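Local coordinates for polyketide biosynthesis 3-hydroxy-3-methylglutaryl-ACP synthase PksG (PDB 4YXQ), which catalyses the aldol condensation of acetyl-loaded acyl-carrier protein with a beta-ketothioester polyketide intermediate, a step in biosynthesis of the antibiotic bacillaene, at residues A[246-251]-A[300-305]; A[318-323]-A[334-339]; A[9-14]-A[171-176]; A[39-44]-A[291-296]; A[80-85]-A[112-117]. All coordinates share one frame; numbering follows the deposited sequence.

From the N terminus, contact 3 opens in strand 5-12 and closes at strand 171-178, its neighbour in the large sheet. Contact 4 opens before that closure, at 39-44, and closes only at 291-296, so the two cross. Contact 5, between 80-85 and 112-117, opens and closes within both loops and joins two active-site loops. Contact 1 starts at 246-251, inside the span of contact 4, and closes after it at 300-305, so these also cross; it lays helix 301-312 on the edge strand 246-249. Contact 2 follows as a hairpin in the same sheet, with Gly-322 bonded to strand 246-249.

Contact 1 (A[246-251]-A[300-305]); sequences YLAYHT and AALFLA
Leu-302 lies against the backbone from Ala-248 to His-250, where the buried helix 301-312 of the thiolase fold crosses the end of the edge strand 246-249. The short axes pass 7.1 Å apart and run nearly antiparallel, at 155°. Most of the contact is apolar. CG of Leu-302 is trans to its own backbone N (chi1 169°), which carries CD1 down onto the strand: Leu-302 CD1 is 3.5 Å from Tyr-249 C and 3.9 Å from Ala-248 CB. One helical turn on, the methyl of Ala-305 faces the same strand, its CB 4.3 Å from the CB of Ala-248 and 3.8 Å from the O of Tyr-249. The small alanines at 248, 301 and 305 are consistent with this close approach of helix and strand.

Past the end of the strand the contact reaches the active site. His-250, assigned by similarity as a proton donor or acceptor, lies close to Cys-114, the likely acyl-carrying residue. The methyl of Ala-301 approaches the His-250 ring obliquely, with CB 3.4 Å from ND1, and would limit rotation of the imidazole on that side.

Polar contact between the segments passes through one water. It accepts from the backbone N of Leu-302 at 2.9 Å, near the edge of the imidazole, and is hydrogen-bonded to His-250 ND1 at 2.7 Å.

Contact 2 (A[318-323]-A[334-339]); sequences PKRIGC and FYSGIT
Residues Lys-319 to Cys-323 pair antiparallel with Tyr-335 to Thr-339 as the two arms of a beta hairpin, with Lys-319/Thr-339, Ile-321/Gly-337 and Cys-323/Tyr-335 as the hydrogen-bonded pairs. Six backbone bonds close this ladder; the shortest runs from Cys-323 N to Tyr-335 O, 2.6 Å. On the face carrying Ile-321 and Cys-323, the CB of Cys-323 sits squarely over the Tyr-335 ring in a CH-pi contact, 4.0 Å from its centroid and 12° off the normal. The sulfur is farther off and oblique to the same ring. A chi1 of 53° sets Tyr-335 CG between backbone N and carbonyl carbon and brings the ring against Cys-323 CB; the hydroxyl goes on to bond Thr-118.

The other face carries Arg-320, Ser-336 and Ile-338. CG1 of Ile-338 lies over one face of the Arg-320 guanidinium, 3.8 Å from NH2, while Ser-336 OG stands at the guanidinium edge, 4.1 Å from NE. Toward the turn of the hairpin, the Phe-334 ring meets Gly-322 obliquely, with CZ 3.7 Å from the glycine CA.

Arg-320 and Ser-336 share Asp-187 on the adjoining strand, one by a salt bridge and the other by a hydrogen bond. Held by both, the Asp-187 carboxylate would be expected to favour its ionised form.

Contact 3 (A[9-14]-A[171-176]); sequences MNVFGG and GAVAVL
Met-9 rises from the sheet and leans over the neighbouring strand, bringing CE to 3.7 Å from Val-173 CG1, with Val-175 CG2 more loosely touched at 4.3 Å. CG lies opposite the backbone N (chi1 175°), and the extended chain brings both CG and the terminal CE to Val-173 CG1, CE being the closer. Val-11 adds to the same apolar face: its CG2 meets CG2 of Val-173 at 4.0 Å. Val-173 is thus flanked by both, one methyl branch turned to each.

Behind these side chains the strands pair antiparallel. Met-9/Val-175 and Val-11/Val-173 are non-hydrogen-bonded pairs, while Asn-10/Ala-174 and Phe-12/Ala-172 are hydrogen-bonded ones, each with two backbone bonds. Phe-12 N reaches Ala-172 O at 2.9 Å, almost straight at 170°. Between the bonds, CA-H groups also point at carbonyls, as from Met-9 CA to Ala-174 O at 3.3 Å.

Asn-10 and Phe-12 turn to the reverse face with the small Ala-172 and Ala-174. Here Asn-10 ND2 bonds to Ala-58 O of helix 51-64, and Phe-12 meets Phe-54 edge to face. The sheet is therefore sandwiched, as in the layered alpha/beta architecture of the thiolase fold: helix 51-64 backs the Asn-10 face, helix 301-312 lies on the Met-9 face through Phe-303 and Leu-304, and strand 137-144 continues the sheet beyond 171-178.

Contact 4 (A[39-44]-A[291-296]); sequences MKEKAV and CQRVGN
Glu-41 starts its side chain against the turn of 291-296, with CB 3.6 Å from Gln-292 O and 3.5 Å from Arg-293 O. From there CG heads away from its own carbonyl carbon (chi1 -66°) and the chain stays extended, running alongside Arg-293 in the same direction. At the tip, OE1 alone takes the NE-H of Arg-293, at 3.0 Å in a salt bridge. The oxygen lies in the guanidinium plane and is met on its syn side, and the two flat groups are turned 69° apart. A water links NH2 to the same oxygen: it donates to Glu-41 OE1 at 3.0 Å and accepts from Arg-293 NH2 at 2.7 Å. Arg-293 folds back through its middle torsions to bring NE to this place.

Backbone bonds tie strand 41-44, an edge strand of the small three-stranded sheet, to the short, weakly bonded helix at about 291-294. Glu-41 N bonds Gln-292 O at 2.8 Å. Two residues on, Ala-43 N reaches Val-294 O at 2.8 Å from well above the carbonyl plane, 40° out of it. Gly-295, with positive phi, leads the chain out of the helix beside Lys-42. At the solvent side, Lys-40 NZ donates to Gln-292 OE1 at 2.9 Å.

OE1 also has Arg-359 in a second salt bridge, and Arg-293 has Asp-357, so the Glu-41 carboxylate sits in a charge network that would be expected to keep it ionised.

Contact 5 (A[80-85]-A[112-117]); sequences CSESGI and QACYSG
Glu-82 OE1 presses against the peptide carbonyl of Ala-113, 2.9 Å from its C and 3.1 Å from its O, a meeting of two acceptors with no hydrogen bond between them. The side chain is sent across by a chi1 of 44°, which wedges CG between backbone N and carbonyl carbon, and is extended beyond. The same OE1 stands 3.4 Å from Cys-114 SG. Ala-113 has positive phi, and this sharp bend presents Cys-114 just ahead of helix 116-130, where thiolase-fold enzymes carry their nucleophile.

Deeper in, Cys-80 packs on the first turn of that helix: its CB is 3.5 Å from Ser-116 OG, and its SG lies 3.7 Å from the CA of Gly-117. A water bridges the loops, at 2.7 Å from both Ser-81 O and Ala-113 O, although more acceptors surround it than it has protons to give. The loop at Ser-81 is held by an ST turn, in which Ser-83 N donates to Ser-81 OG at 2.9 Å.

Glu-82 OE2 makes a salt bridge with Arg-203, and Gly-88 of the second subunit packs on this side chain, so the pocket borders the dimer interface. By similarity Cys-114 forms the acyl-thioester, and Glu-82 and His-250 transfer protons; the carboxylate and imidazole placed near the sulfur are consistent with aldol chemistry at the bound acetyl group.

Contact 1 (A[246-251]-A[300-305])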
# COMPACT_ATOMS: atom_id res chain seq x y z
N TYR A 246 -28.00 -9.07 5.01
CA TYR A 246 -27.41 -8.06 5.92
C TYR A 246 -26.58 -7.08 5.11
O TYR A 246 -26.20 -7.37 3.98
CB TYR A 246 -26.56 -8.70 7.05
CG TYR A 246 -27.31 -9.71 7.88
CD1 TYR A 246 -27.97 -9.34 9.04
CD2 TYR A 246 -27.33 -11.05 7.53
CE1 TYR A 246 -28.66 -10.27 9.81
CE2 TYR A 246 -28.00 -11.99 8.30
CZ TYR A 246 -28.66 -11.60 9.44
OH TYR A 246 -29.35 -12.53 10.18
N LEU A 247 -26.27 -5.94 5.72
CA LEU A 247 -25.42 -4.93 5.13
C LEU A 247 -24.41 -4.48 6.15
O LEU A 247 -24.75 -4.23 7.34
CB LEU A 247 -26.22 -3.73 4.72
CG LEU A 247 -27.17 -3.83 3.55
CD1 LEU A 247 -28.01 -2.57 3.52
CD2 LEU A 247 -26.46 -3.97 2.23
N ALA A 248 -23.16 -4.32 5.71
CA ALA A 248 -22.06 -3.84 6.59
C ALA A 248 -21.47 -2.64 5.95
O ALA A 248 -21.30 -2.62 4.73
CB ALA A 248 -21.00 -4.92 6.79
N TYR A 249 -21.09 -1.67 6.77
CA TYR A 249 -20.55 -0.43 6.29
C TYR A 249 -19.26 -0.09 7.03
O TYR A 249 -19.08 -0.48 8.16
CB TYR A 249 -21.53 0.70 6.60
CG TYR A 249 -22.91 0.59 6.00
CD1 TYR A 249 -23.27 1.39 4.94
CD2 TYR A 249 -23.88 -0.25 6.55
CE1 TYR A 249 -24.54 1.35 4.41
CE2 TYR A 249 -25.17 -0.30 6.03
CZ TYR A 249 -25.50 0.51 4.95
OH TYR A 249 -26.76 0.50 4.37
N HIS A 250 -18.40 0.72 6.42
CA HIS A 250 -17.36 1.38 7.18
C HIS A 250 -18.07 2.10 8.30
O HIS A 250 -18.92 2.95 8.05
CB HIS A 250 -16.56 2.40 6.35
CG HIS A 250 -15.62 3.22 7.17
ND1 HIS A 250 -14.63 2.65 7.95
CD2 HIS A 250 -15.57 4.54 7.41
CE1 HIS A 250 -13.98 3.60 8.58
NE2 HIS A 250 -14.55 4.76 8.29
N THR A 251 -17.74 1.74 9.54
CA THR A 251 -18.43 2.36 10.67
C THR A 251 -17.48 2.92 11.72
O THR A 251 -16.92 2.19 12.51
CB THR A 251 -19.51 1.44 11.28
OG1 THR A 251 -19.37 1.41 12.69
CG2 THR A 251 -19.52 0.05 10.73
N ALA A 300 -9.88 -0.97 9.53
CA ALA A 300 -10.40 -2.24 9.98
C ALA A 300 -11.91 -2.18 10.28
O ALA A 300 -12.54 -3.20 10.52
CB ALA A 300 -9.61 -2.69 11.19
N ALA A 301 -12.48 -0.98 10.26
CA ALA A 301 -13.85 -0.76 10.72
C ALA A 301 -14.86 -1.59 9.94
O ALA A 301 -15.73 -2.16 10.52
CB ALA A 301 -14.23 0.71 10.66
N LEU A 302 -14.75 -1.66 8.63
CA LEU A 302 -15.70 -2.43 7.87
C LEU A 302 -15.55 -3.92 8.15
O LEU A 302 -16.53 -4.64 8.33
CB LEU A 302 -15.57 -2.15 6.38
CG LEU A 302 -16.34 -3.11 5.47
CD1 LEU A 302 -17.84 -2.96 5.70
CD2 LEU A 302 -15.97 -2.86 4.03
N PHE A 303 -14.33 -4.40 8.19
CA PHE A 303 -14.12 -5.81 8.53
C PHE A 303 -14.68 -6.11 9.92
O PHE A 303 -15.25 -7.19 10.14
CB PHE A 303 -12.63 -6.18 8.53
CG PHE A 303 -11.96 -6.11 7.19
CD1 PHE A 303 -12.70 -6.09 6.02
CD2 PHE A 303 -10.58 -6.12 7.11
CE1 PHE A 303 -12.06 -6.03 4.80
CE2 PHE A 303 -9.94 -6.05 5.91
CZ PHE A 303 -10.68 -6.02 4.74
N LEU A 304 -14.52 -5.17 10.87
CA LEU A 304 -15.06 -5.37 12.19
C LEU A 304 -16.55 -5.56 12.09
O LEU A 304 -17.12 -6.47 12.70
CB LEU A 304 -14.78 -4.20 13.11
CG LEU A 304 -15.21 -4.39 14.55
CD1 LEU A 304 -14.50 -5.58 15.17
CD2 LEU A 304 -14.93 -3.13 15.39
N ALA A 305 -17.20 -4.68 11.32
CA ALA A 305 -18.65 -4.74 11.17
C ALA A 305 -19.07 -6.02 10.44
O ALA A 305 -20.10 -6.61 10.77
CB ALA A 305 -19.17 -3.51 10.43
O HOH W 1 -13.32 0.37 7.20

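Contact 2 (A[318-323]-A[334-339])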
# COMPACT_ATOMS: atom_id res chain seq x y z
N PRO A 318 -27.56 -20.13 4.03
CA PRO A 318 -26.64 -19.12 3.50
C PRO A 318 -27.31 -17.79 3.20
O PRO A 318 -28.34 -17.75 2.51
CB PRO A 318 -26.13 -19.76 2.19
CG PRO A 318 -26.38 -21.21 2.34
CD PRO A 318 -27.62 -21.32 3.17
N LYS A 319 -26.71 -16.72 3.68
CA LYS A 319 -27.20 -15.36 3.46
C LYS A 319 -26.15 -14.56 2.66
O LYS A 319 -24.94 -14.76 2.83
CB LYS A 319 -27.43 -14.66 4.82
CG LYS A 319 -28.29 -15.41 5.84
CD LYS A 319 -29.76 -15.51 5.44
CE LYS A 319 -30.64 -16.08 6.54
NZ LYS A 319 -30.78 -15.19 7.75
N ARG A 320 -26.61 -13.62 1.84
CA ARG A 320 -25.74 -12.67 1.17
C ARG A 320 -25.55 -11.35 1.98
O ARG A 320 -26.52 -10.75 2.43
CB ARG A 320 -26.27 -12.38 -0.22
CG ARG A 320 -25.45 -11.34 -0.97
CD ARG A 320 -25.70 -11.36 -2.46
NE ARG A 320 -24.89 -12.35 -3.13
CZ ARG A 320 -25.34 -13.47 -3.69
NH1 ARG A 320 -26.61 -13.81 -3.63
NH2 ARG A 320 -24.49 -14.31 -4.27
N ILE A 321 -24.31 -10.91 2.16
CA ILE A 321 -24.04 -9.68 2.86
C ILE A 321 -23.42 -8.70 1.87
O ILE A 321 -22.56 -9.09 1.08
CB ILE A 321 -23.05 -9.90 4.02
CG1 ILE A 321 -23.55 -10.98 4.96
CG2 ILE A 321 -22.82 -8.62 4.81
CD1 ILE A 321 -22.51 -11.40 5.97
N GLY A 322 -23.87 -7.46 1.91
CA GLY A 322 -23.31 -6.39 1.08
C GLY A 322 -22.43 -5.51 1.95
O GLY A 322 -22.82 -5.15 3.03
N CYS A 323 -21.23 -5.17 1.45
CA CYS A 323 -20.25 -4.40 2.22
C CYS A 323 -19.86 -3.13 1.50
O CYS A 323 -19.48 -3.17 0.32
CB CYS A 323 -18.98 -5.20 2.41
SG CYS A 323 -19.14 -6.79 3.24
N PHE A 334 -18.22 -1.06 -3.09
CA PHE A 334 -19.32 -1.87 -2.58
C PHE A 334 -19.19 -3.25 -3.16
O PHE A 334 -19.02 -3.40 -4.35
CB PHE A 334 -20.70 -1.28 -2.91
CG PHE A 334 -21.84 -2.12 -2.42
CD1 PHE A 334 -22.35 -1.95 -1.15
CD2 PHE A 334 -22.36 -3.12 -3.21
CE1 PHE A 334 -23.37 -2.75 -0.69
CE2 PHE A 334 -23.38 -3.93 -2.76
CZ PHE A 334 -23.88 -3.75 -1.49
N TYR A 335 -19.24 -4.25 -2.31
CA TYR A 335 -19.09 -5.60 -2.75
C TYR A 335 -19.90 -6.55 -1.88
O TYR A 335 -20.38 -6.14 -0.81
CB TYR A 335 -17.61 -5.98 -2.79
CG TYR A 335 -16.83 -5.76 -1.52
CD1 TYR A 335 -16.47 -6.84 -0.70
CD2 TYR A 335 -16.41 -4.50 -1.14
CE1 TYR A 335 -15.71 -6.66 0.46
CE2 TYR A 335 -15.69 -4.31 0.02
CZ TYR A 335 -15.32 -5.38 0.81
OH TYR A 335 -14.55 -5.17 1.96
N SER A 336 -20.01 -7.80 -2.30
CA SER A 336 -20.86 -8.73 -1.62
C SER A 336 -20.31 -10.15 -1.59
O SER A 336 -19.45 -10.54 -2.42
CB SER A 336 -22.21 -8.75 -2.31
OG SER A 336 -22.09 -9.37 -3.58
N GLY A 337 -20.84 -10.93 -0.65
CA GLY A 337 -20.48 -12.33 -0.51
C GLY A 337 -21.55 -13.15 0.23
O GLY A 337 -22.47 -12.58 0.81
N ILE A 338 -21.38 -14.46 0.22
CA ILE A 338 -22.23 -15.38 0.92
C ILE A 338 -21.54 -15.92 2.17
O ILE A 338 -20.38 -16.27 2.09
CB ILE A 338 -22.53 -16.60 0.04
CG1 ILE A 338 -23.33 -16.20 -1.19
CG2 ILE A 338 -23.32 -17.65 0.80
CD1 ILE A 338 -23.03 -17.12 -2.36
N THR A 339 -22.24 -16.00 3.31
CA THR A 339 -21.71 -16.72 4.44
C THR A 339 -22.68 -17.79 4.87
O THR A 339 -23.88 -17.57 4.88
CB THR A 339 -21.36 -15.84 5.67
OG1 THR A 339 -22.17 -16.19 6.80
CG2 THR A 339 -21.46 -14.37 5.36

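Contact 3 (A[9-14]-A[171-176])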
# COMPACT_ATOMS: atom_id res chain seq x y z
N MET A 9 -11.36 -15.24 10.07
CA MET A 9 -11.31 -13.84 10.36
C MET A 9 -11.36 -13.64 11.86
O MET A 9 -12.19 -14.25 12.54
CB MET A 9 -12.51 -13.20 9.70
CG MET A 9 -12.72 -11.73 9.97
SD MET A 9 -14.22 -11.24 9.07
CE MET A 9 -13.74 -9.54 8.94
N ASN A 10 -10.50 -12.79 12.39
CA ASN A 10 -10.50 -12.57 13.81
C ASN A 10 -10.12 -11.16 14.15
O ASN A 10 -9.42 -10.49 13.40
CB ASN A 10 -9.56 -13.55 14.48
CG ASN A 10 -9.56 -13.43 16.00
OD1 ASN A 10 -10.60 -13.37 16.64
ND2 ASN A 10 -8.39 -13.34 16.57
N VAL A 11 -10.60 -10.72 15.31
CA VAL A 11 -10.54 -9.35 15.76
C VAL A 11 -9.67 -9.29 16.99
O VAL A 11 -9.83 -10.09 17.88
CB VAL A 11 -11.93 -8.87 16.17
CG1 VAL A 11 -11.90 -7.48 16.81
CG2 VAL A 11 -12.84 -8.89 14.97
N PHE A 12 -8.78 -8.31 17.05
CA PHE A 12 -8.10 -7.96 18.28
C PHE A 12 -8.50 -6.54 18.60
O PHE A 12 -8.17 -5.61 17.85
CB PHE A 12 -6.59 -8.07 18.19
CG PHE A 12 -5.89 -7.71 19.46
CD1 PHE A 12 -5.87 -8.62 20.52
CD2 PHE A 12 -5.31 -6.48 19.63
CE1 PHE A 12 -5.24 -8.32 21.71
CE2 PHE A 12 -4.71 -6.14 20.83
CZ PHE A 12 -4.66 -7.07 21.87
N GLY A 13 -9.14 -6.37 19.75
CA GLY A 13 -9.84 -5.18 20.10
C GLY A 13 -9.17 -4.53 21.27
O GLY A 13 -9.82 -3.79 22.01
N GLY A 14 -7.87 -4.76 21.42
CA GLY A 14 -7.08 -4.07 22.43
C GLY A 14 -6.89 -4.90 23.68
O GLY A 14 -7.54 -5.93 23.86
N GLY A 171 -7.56 -1.05 17.03
CA GLY A 171 -8.00 -2.41 16.78
C GLY A 171 -7.40 -2.95 15.50
O GLY A 171 -6.87 -2.19 14.67
N ALA A 172 -7.48 -4.26 15.34
CA ALA A 172 -7.06 -4.89 14.11
C ALA A 172 -7.94 -6.07 13.79
O ALA A 172 -8.46 -6.76 14.67
CB ALA A 172 -5.60 -5.31 14.21
N VAL A 173 -8.10 -6.31 12.49
CA VAL A 173 -8.82 -7.45 12.04
C VAL A 173 -7.98 -8.14 10.98
O VAL A 173 -7.52 -7.51 10.06
CB VAL A 173 -10.16 -7.05 11.43
CG1 VAL A 173 -10.88 -8.29 10.91
CG2 VAL A 173 -11.00 -6.32 12.45
N ALA A 174 -7.77 -9.44 11.18
CA ALA A 174 -6.97 -10.29 10.32
C ALA A 174 -7.88 -11.17 9.55
O ALA A 174 -8.83 -11.73 10.11
CB ALA A 174 -6.04 -11.16 11.16
N VAL A 175 -7.58 -11.33 8.27
CA VAL A 175 -8.50 -11.98 7.38
C VAL A 175 -7.72 -12.94 6.55
O VAL A 175 -6.90 -12.54 5.77
CB VAL A 175 -9.14 -10.96 6.44
CG1 VAL A 175 -10.16 -11.66 5.54
CG2 VAL A 175 -9.83 -9.87 7.23
N LEU A 176 -7.98 -14.22 6.71
CA LEU A 176 -7.31 -15.25 5.90
C LEU A 176 -8.18 -15.50 4.70
O LEU A 176 -9.36 -15.80 4.85
CB LEU A 176 -7.17 -16.54 6.69
CG LEU A 176 -6.46 -17.70 6.00
CD1 LEU A 176 -4.98 -17.46 5.91
CD2 LEU A 176 -6.71 -18.99 6.79

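Contact 4 (A[39-44]-A[291-296])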
# COMPACT_ATOMS: atom_id res chain seq x y z
N MET A 39 -22.13 5.12 20.72
CA MET A 39 -20.80 4.84 21.25
C MET A 39 -20.90 4.41 22.69
O MET A 39 -21.75 4.91 23.44
CB MET A 39 -19.98 6.11 21.24
CG MET A 39 -19.84 6.75 19.87
SD MET A 39 -18.95 8.30 20.04
CE MET A 39 -18.77 8.84 18.34
N LYS A 40 -20.06 3.44 23.07
CA LYS A 40 -20.02 3.02 24.46
C LYS A 40 -18.59 2.91 24.97
O LYS A 40 -18.25 3.47 26.01
CB LYS A 40 -20.79 1.70 24.66
CG LYS A 40 -21.20 1.45 26.11
CD LYS A 40 -21.84 0.08 26.34
CE LYS A 40 -23.18 -0.06 25.61
NZ LYS A 40 -23.07 -0.65 24.24
N GLU A 41 -17.76 2.16 24.26
CA GLU A 41 -16.40 1.91 24.69
C GLU A 41 -15.44 2.26 23.58
O GLU A 41 -15.76 2.12 22.42
CB GLU A 41 -16.20 0.42 25.07
CG GLU A 41 -16.98 -0.05 26.29
CD GLU A 41 -17.19 -1.57 26.33
OE1 GLU A 41 -16.82 -2.28 25.37
OE2 GLU A 41 -17.71 -2.08 27.35
N LYS A 42 -14.25 2.71 23.94
CA LYS A 42 -13.20 2.81 22.97
C LYS A 42 -11.96 2.08 23.45
O LYS A 42 -11.56 2.21 24.60
CB LYS A 42 -12.89 4.25 22.67
CG LYS A 42 -11.71 4.82 23.39
CD LYS A 42 -11.44 6.20 22.85
CE LYS A 42 -10.15 6.74 23.39
NZ LYS A 42 -9.42 7.48 22.33
N ALA A 43 -11.38 1.29 22.56
CA ALA A 43 -10.11 0.63 22.84
C ALA A 43 -8.99 1.64 22.75
O ALA A 43 -9.08 2.59 21.99
CB ALA A 43 -9.88 -0.54 21.88
N VAL A 44 -7.93 1.40 23.50
CA VAL A 44 -6.80 2.33 23.59
C VAL A 44 -5.50 1.54 23.53
O VAL A 44 -5.21 0.73 24.42
CB VAL A 44 -6.82 3.07 24.93
CG1 VAL A 44 -5.77 4.17 24.96
CG2 VAL A 44 -8.19 3.65 25.19
N CYS A 291 -18.44 -2.56 16.96
CA CYS A 291 -17.94 -1.21 16.91
C CYS A 291 -18.12 -0.44 18.22
O CYS A 291 -17.33 0.44 18.53
CB CYS A 291 -18.61 -0.39 15.81
SG CYS A 291 -18.02 1.35 15.78
N GLN A 292 -19.21 -0.71 18.92
CA GLN A 292 -19.49 -0.01 20.18
C GLN A 292 -18.50 -0.37 21.27
O GLN A 292 -18.35 0.36 22.24
CB GLN A 292 -20.88 -0.36 20.69
CG GLN A 292 -21.99 -0.10 19.69
CD GLN A 292 -23.35 -0.33 20.29
OE1 GLN A 292 -23.60 0.06 21.43
NE2 GLN A 292 -24.24 -0.97 19.53
N ARG A 293 -17.86 -1.53 21.11
CA ARG A 293 -16.94 -2.08 22.10
C ARG A 293 -15.53 -1.60 21.86
O ARG A 293 -14.68 -1.74 22.71
CB ARG A 293 -16.92 -3.61 22.01
CG ARG A 293 -18.30 -4.30 22.06
CD ARG A 293 -18.91 -4.25 23.43
NE ARG A 293 -18.00 -4.85 24.39
CZ ARG A 293 -17.91 -6.14 24.67
NH1 ARG A 293 -18.65 -7.04 24.04
NH2 ARG A 293 -17.05 -6.53 25.60
N VAL A 294 -15.29 -0.99 20.71
CA VAL A 294 -13.92 -0.75 20.29
C VAL A 294 -13.67 0.68 19.80
O VAL A 294 -12.58 1.22 20.01
CB VAL A 294 -13.54 -1.83 19.27
CG1 VAL A 294 -13.31 -1.26 17.91
CG2 VAL A 294 -12.32 -2.58 19.73
N GLY A 295 -14.67 1.31 19.19
CA GLY A 295 -14.52 2.65 18.64
C GLY A 295 -14.21 2.57 17.16
O GLY A 295 -14.21 1.48 16.56
N ASN A 296 -13.93 3.72 16.56
CA ASN A 296 -13.50 3.81 15.17
C ASN A 296 -12.11 3.19 14.97
O ASN A 296 -11.14 3.75 15.47
CB ASN A 296 -13.43 5.28 14.80
CG ASN A 296 -13.00 5.52 13.38
OD1 ASN A 296 -12.87 4.58 12.58
ND2 ASN A 296 -12.77 6.77 13.06
O HOH W 2 -15.62 -4.58 26.84

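Contact 5 (A[80-85]-A[112-117])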
# COMPACT_ATOMS: atom_id res chain seq x y z
N CYS A 80 -2.79 -3.32 6.22
CA CYS A 80 -3.58 -2.16 5.77
C CYS A 80 -3.66 -1.22 6.94
O CYS A 80 -4.17 -1.57 7.99
CB CYS A 80 -4.99 -2.63 5.35
SG CYS A 80 -4.93 -4.00 4.16
N SER A 81 -3.16 -0.01 6.76
CA SER A 81 -3.03 0.92 7.86
C SER A 81 -2.90 2.37 7.39
O SER A 81 -2.62 2.64 6.22
CB SER A 81 -1.82 0.52 8.69
OG SER A 81 -1.75 1.19 9.91
N GLU A 82 -3.15 3.27 8.32
CA GLU A 82 -2.79 4.66 8.22
C GLU A 82 -2.05 5.04 9.47
O GLU A 82 -1.93 6.21 9.81
CB GLU A 82 -4.02 5.55 8.05
CG GLU A 82 -5.21 5.23 8.96
CD GLU A 82 -6.46 5.99 8.54
OE1 GLU A 82 -7.39 5.37 7.94
OE2 GLU A 82 -6.47 7.23 8.76
N SER A 83 -1.48 4.04 10.13
CA SER A 83 -0.70 4.23 11.35
C SER A 83 0.71 3.70 11.13
O SER A 83 1.31 3.15 12.04
CB SER A 83 -1.37 3.47 12.48
OG SER A 83 -2.76 3.76 12.49
N GLY A 84 1.24 3.92 9.93
CA GLY A 84 2.58 3.47 9.56
C GLY A 84 3.68 3.94 10.49
O GLY A 84 3.59 5.03 11.07
N ILE A 85 4.72 3.13 10.61
CA ILE A 85 5.85 3.38 11.53
C ILE A 85 7.12 3.80 10.81
O ILE A 85 8.12 4.07 11.41
CB ILE A 85 6.14 2.14 12.38
CG1 ILE A 85 6.32 0.91 11.48
CG2 ILE A 85 4.98 1.90 13.33
CD1 ILE A 85 6.87 -0.30 12.21
N GLN A 112 -4.81 3.87 1.90
CA GLN A 112 -5.80 4.83 1.33
C GLN A 112 -6.80 5.16 2.41
O GLN A 112 -7.98 4.85 2.30
CB GLN A 112 -6.56 4.24 0.13
CG GLN A 112 -7.17 5.23 -0.85
CD GLN A 112 -7.33 6.66 -0.35
OE1 GLN A 112 -8.32 7.01 0.30
NE2 GLN A 112 -6.35 7.49 -0.64
N ALA A 113 -6.35 5.77 3.50
CA ALA A 113 -7.26 6.07 4.61
C ALA A 113 -7.94 4.79 5.12
O ALA A 113 -7.27 3.78 5.34
CB ALA A 113 -8.30 7.09 4.19
N CYS A 114 -9.26 4.83 5.30
CA CYS A 114 -10.00 3.66 5.76
C CYS A 114 -10.35 2.64 4.70
O CYS A 114 -10.90 1.58 5.02
CB CYS A 114 -11.23 4.09 6.54
SG CYS A 114 -10.81 5.21 7.87
N TYR A 115 -10.06 2.95 3.43
CA TYR A 115 -10.27 2.00 2.30
C TYR A 115 -9.17 0.95 2.28
O TYR A 115 -9.27 -0.05 1.57
CB TYR A 115 -10.35 2.77 0.95
CG TYR A 115 -10.60 1.92 -0.28
CD1 TYR A 115 -11.77 1.21 -0.45
CD2 TYR A 115 -9.65 1.83 -1.27
CE1 TYR A 115 -11.99 0.41 -1.56
CE2 TYR A 115 -9.86 1.05 -2.40
CZ TYR A 115 -11.02 0.33 -2.53
OH TYR A 115 -11.21 -0.43 -3.66
N SER A 116 -8.13 1.15 3.07
CA SER A 116 -6.93 0.29 3.01
C SER A 116 -7.25 -1.19 3.10
O SER A 116 -6.72 -1.99 2.33
CB SER A 116 -5.94 0.69 4.10
OG SER A 116 -6.52 0.55 5.39
N GLY A 117 -8.14 -1.54 4.02
CA GLY A 117 -8.46 -2.91 4.26
C GLY A 117 -9.08 -3.57 3.06
O GLY A 117 -8.65 -4.64 2.63
O HOH W 3 -4.59 3.75 4.82